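Local coordinates for putative succinylglutamate desuccinylase / aspartoacylase (Shewanella amazonensis, PDB 3FMC) that probably acts as a zinc-dependent hydrolase of the succinylglutamate desuccinylase / aspartoacylase family, at the interface of chains A and B. Residues are numbered along the deposited sequence; one frame, centred on the assembly and turned at random. Chains: chain A/B, Putative succinylglutamate desuccinylase / aspartoacylase.

Contacts 1 and 2 are two-fold related patches of one A–B interface, their C-alpha centres about 13 Å apart. In contact 1 chain A gives A:Lys83, A:Thr88 and A:Glu247 and chain B the stretch from B:Phe347 to B:Ser351; in contact 2 the chains exchange roles. Each subunit thus offers residues of the catalytic-domain family region at one site and the segment around strand 351-352 at the other, a reciprocal pairing that uses the same lysine, threonine, glutamate and serines twice. In contact 1 A:Glu86 also packs on the phenylalanine. The deposited assembly holds four copies; this pairing may reflect a dimer in solution or only the crystal.

Contact 1: the interface of chains A and B. Residues chain A 83, 86, 88, 247; chain B 347, 349, 351.
The short strands 83-84 and 87-88 of the succinylglutamate desuccinylase / aspartoacylase catalytic domain bring A:Lys83 against the 347-351 segment of chain B, where strand 351-352 begins. The lysine chain bends at its second and fourth torsions (chi4 -83°) and so delivers its ammonium to B:Ser351. There A:Lys83 NZ donates to the hydroxyl B:Ser351 OG at 2.8 Å. It also donates to the backbone B:Ser351 O, with A:Lys83 NZ 2.9 Å away and tilted off the carbonyl plane. A longer bond from A:Lys83 NZ reaches B:Ser349 OG at 3.1 Å, and within its own chain NZ also donates to A:Thr88 OG1. Oxygens of both subunits surround the ammonium, more than its three N-H groups can serve fully at once, so some of these bonds are probably shared.

B:Ser349 OG, which receives from the lysine, donates in turn to the A:Glu247 carboxylate oxygen OE1 at 2.6 Å, on its syn side but 30° out of the carboxylate plane. The other oxygen, A:Glu247 OE2, accepts both A:Thr88 N and A:Thr88 OG1, so the carboxylate is held at both ends and its rotation restrained. Ammonium and carboxylate are linked through B:Ser349 OG and A:Thr88 OG1, without direct contact, and may still favour each other's charged forms.

Beside this polar cluster, B:Phe347 presents its ring edge to the lysine, A:Lys83 CE lying in the ring plane 3.8 Å from B:Phe347 CE2. A:Glu86 meets another part of that ring with its aliphatic stem, its CB 4.0 Å from B:Phe347 CE1.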
loop_
_atom_site.group_PDB
_atom_site.type_symbol
_atom_site.label_atom_id
_atom_site.label_comp_id
_atom_site.label_asym_id
_atom_site.label_seq_id
_atom_site.Cartn_x
_atom_site.Cartn_y
_atom_site.Cartn_z
ATOM N N LYS A 83 -1.212 5.078 -6.867
ATOM C CA LYS A 83 0.166 4.556 -6.810
ATOM C C LYS A 83 0.483 3.920 -5.454
ATOM O O LYS A 83 -0.048 4.337 -4.410
ATOM C CB LYS A 83 1.135 5.702 -7.048
ATOM C CG LYS A 83 1.223 6.185 -8.495
ATOM C CD LYS A 83 2.159 5.214 -9.318
ATOM C CE LYS A 83 2.438 5.671 -10.748
ATOM N NZ LYS A 83 1.415 5.313 -11.697
ATOM N N GLU A 86 6.512 2.754 -6.970
ATOM C CA GLU A 86 6.657 3.181 -8.363
ATOM C C GLU A 86 5.828 2.284 -9.284
ATOM O O GLU A 86 6.291 1.873 -10.352
ATOM C CB GLU A 86 8.156 3.089 -8.724
ATOM C CG GLU A 86 9.017 3.865 -7.734
ATOM C CD GLU A 86 10.405 3.249 -7.475
ATOM O OE1 GLU A 86 10.961 2.628 -8.421
ATOM O OE2 GLU A 86 10.917 3.381 -6.322
ATOM N N THR A 88 1.488 1.347 -10.318
ATOM C CA THR A 88 0.088 1.683 -10.205
ATOM C C THR A 88 -0.622 0.505 -9.557
ATOM O O THR A 88 -0.651 -0.594 -10.108
ATOM C CB THR A 88 -0.540 1.915 -11.584
ATOM O OG1 THR A 88 0.289 2.843 -12.302
ATOM C CG2 THR A 88 -1.942 2.461 -11.391
ATOM N N GLU A 247 1.867 -1.080 -17.547
ATOM C CA GLU A 247 2.806 -0.024 -17.215
ATOM C C GLU A 247 3.684 0.358 -18.364
ATOM O O GLU A 247 4.878 0.601 -18.186
ATOM C CB GLU A 247 3.704 -0.475 -16.040
ATOM C CG GLU A 247 2.984 -0.686 -14.757
ATOM C CD GLU A 247 2.541 0.648 -14.146
ATOM O OE1 GLU A 247 2.723 1.729 -14.765
ATOM O OE2 GLU A 247 2.072 0.615 -13.046
ATOM N N PHE B 347 11.530 6.602 -14.347
ATOM C CA PHE B 347 10.427 6.089 -13.551
ATOM C C PHE B 347 9.983 4.767 -14.109
ATOM O O PHE B 347 9.891 4.581 -15.340
ATOM C CB PHE B 347 9.314 7.138 -13.547
ATOM C CG PHE B 347 8.209 6.878 -12.552
ATOM C CD1 PHE B 347 8.468 6.838 -11.199
ATOM C CD2 PHE B 347 6.885 6.835 -12.993
ATOM C CE1 PHE B 347 7.423 6.686 -10.288
ATOM C CE2 PHE B 347 5.850 6.673 -12.095
ATOM C CZ PHE B 347 6.129 6.589 -10.749
ATOM N N SER B 349 7.015 3.286 -13.998
ATOM C CA SER B 349 5.620 3.206 -14.378
ATOM C C SER B 349 5.372 4.216 -15.531
ATOM O O SER B 349 6.138 5.167 -15.715
ATOM C CB SER B 349 4.744 3.547 -13.164
ATOM O OG SER B 349 3.452 3.910 -13.573
ATOM N N SER B 351 2.545 5.958 -15.928
ATOM C CA SER B 351 1.542 6.964 -15.586
ATOM C C SER B 351 2.066 7.830 -14.458
ATOM O O SER B 351 2.500 7.350 -13.403
ATOM C CB SER B 351 0.213 6.301 -15.262
ATOM O OG SER B 351 0.372 5.359 -14.258
#

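Contact 2: the interface of chains A and B. Residues chain A 347, 349, 351; chain B 83, 87-88, 247.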
loop_
_atom_site.group_PDB
_atom_site.type_symbol
_atom_site.label_atom_id
_atom_site.label_comp_id
_atom_site.label_asym_id
_atom_site.label_seq_id
_atom_site.Cartn_x
_atom_site.Cartn_y
_atom_site.Cartn_z
ATOM N N PHE A 347 4.727 -13.008 -13.755
ATOM C CA PHE A 347 4.718 -12.073 -12.629
ATOM C C PHE A 347 5.693 -10.942 -12.921
ATOM O O PHE A 347 6.775 -11.148 -13.499
ATOM C CB PHE A 347 5.030 -12.858 -11.353
ATOM C CG PHE A 347 4.861 -12.096 -10.087
ATOM C CD1 PHE A 347 3.650 -11.535 -9.762
ATOM C CD2 PHE A 347 5.878 -12.071 -9.142
ATOM C CE1 PHE A 347 3.493 -10.889 -8.558
ATOM C CE2 PHE A 347 5.704 -11.429 -7.922
ATOM C CZ PHE A 347 4.492 -10.830 -7.660
ATOM N N SER A 349 7.411 -9.010 -10.879
ATOM C CA SER A 349 8.422 -8.827 -9.864
ATOM C C SER A 349 9.316 -10.080 -9.871
ATOM O O SER A 349 8.922 -11.129 -10.404
ATOM C CB SER A 349 7.716 -8.540 -8.508
ATOM O OG SER A 349 8.539 -8.711 -7.380
ATOM N N SER A 351 10.808 -11.425 -7.048
ATOM C CA SER A 351 10.873 -12.030 -5.749
ATOM C C SER A 351 9.477 -12.525 -5.416
ATOM O O SER A 351 8.470 -11.778 -5.519
ATOM C CB SER A 351 11.428 -11.097 -4.702
ATOM O OG SER A 351 10.757 -9.847 -4.671
ATOM N N LYS B 83 5.326 -6.863 -0.239
ATOM C CA LYS B 83 4.668 -6.692 -1.529
ATOM C C LYS B 83 3.480 -5.724 -1.442
ATOM O O LYS B 83 2.835 -5.594 -0.392
ATOM C CB LYS B 83 4.164 -8.019 -2.042
ATOM C CG LYS B 83 5.261 -9.006 -2.362
ATOM C CD LYS B 83 6.042 -8.505 -3.578
ATOM C CE LYS B 83 6.824 -9.599 -4.235
ATOM N NZ LYS B 83 8.023 -9.039 -4.824
ATOM N N PHE B 87 4.613 -5.748 -7.147
ATOM C CA PHE B 87 5.811 -4.932 -6.960
ATOM C C PHE B 87 6.247 -5.075 -5.503
ATOM O O PHE B 87 5.424 -5.299 -4.588
ATOM C CB PHE B 87 5.409 -3.469 -7.228
ATOM C CG PHE B 87 6.500 -2.434 -6.992
ATOM C CD1 PHE B 87 7.559 -2.287 -7.911
ATOM C CD2 PHE B 87 6.426 -1.533 -5.877
ATOM C CE1 PHE B 87 8.549 -1.329 -7.684
ATOM C CE2 PHE B 87 7.423 -0.571 -5.654
ATOM C CZ PHE B 87 8.479 -0.470 -6.549
ATOM N N THR B 88 7.531 -4.947 -5.275
ATOM C CA THR B 88 8.104 -5.008 -3.935
ATOM C C THR B 88 8.127 -3.575 -3.413
ATOM O O THR B 88 8.756 -2.692 -4.007
ATOM C CB THR B 88 9.542 -5.590 -3.934
ATOM O OG1 THR B 88 9.590 -6.825 -4.663
ATOM C CG2 THR B 88 10.014 -5.811 -2.533
ATOM N N GLU B 247 13.739 -5.140 -9.562
ATOM C CA GLU B 247 12.757 -6.197 -9.799
ATOM C C GLU B 247 13.151 -7.177 -10.905
ATOM O O GLU B 247 12.313 -7.610 -11.720
ATOM C CB GLU B 247 11.399 -5.561 -10.160
ATOM C CG GLU B 247 10.743 -4.833 -9.026
ATOM C CD GLU B 247 10.291 -5.802 -7.937
ATOM O OE1 GLU B 247 10.432 -7.054 -8.103
ATOM O OE2 GLU B 247 9.782 -5.335 -6.966
#
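B:Lys83, B:Phe87 and B:Thr88 have extended backbones, whereas B:Glu247 takes a left-handed conformation, its side chain directed at A:Ser349. This polar seam joins the chain B catalytic domain, of the succinylglutamate desuccinylase / aspartoacylase family, to the 347-351 segment of chain A. A:Ser349 OG bridges the amino group of B:Lys83 and the carboxylate of B:Glu247: it accepts from B:Lys83 NZ at 2.6 Å and donates to B:Glu247 OE1, also at 2.6 Å. Its hydroxyl gets there by pointing away from the serine's own backbone N (chi1 163°), and it meets OE1 on the syn side while lying 33° off the carboxylate plane.

The amino group B:Lys83 NZ also donates to A:Ser351 OG at 2.9 Å and, within chain B, to B:Thr88 OG1 at 2.7 Å. B:Thr88 OG1 lies 3.2 Å from A:Ser351 OG, a weak contact at best, since its hydrogen is probably taken up by B:Glu247 OE2. B:Thr88 in turn steadies the glutamate: its backbone N reaches B:Glu247 OE2 at 2.8 Å, nearly along the C-O axis, while its OG1 donates to the same oxygen at 2.7 Å from the syn side. Were B:Glu247 an alanine, A:Ser349 OG and both the N-H and the hydroxyl of B:Thr88 would probably lose their acceptor, and the nearby lysine a counter-charge. Within chain A, the backbone N of A:Ser349 sits 3.8 Å above the A:Phe347 ring plane, offset toward its rim.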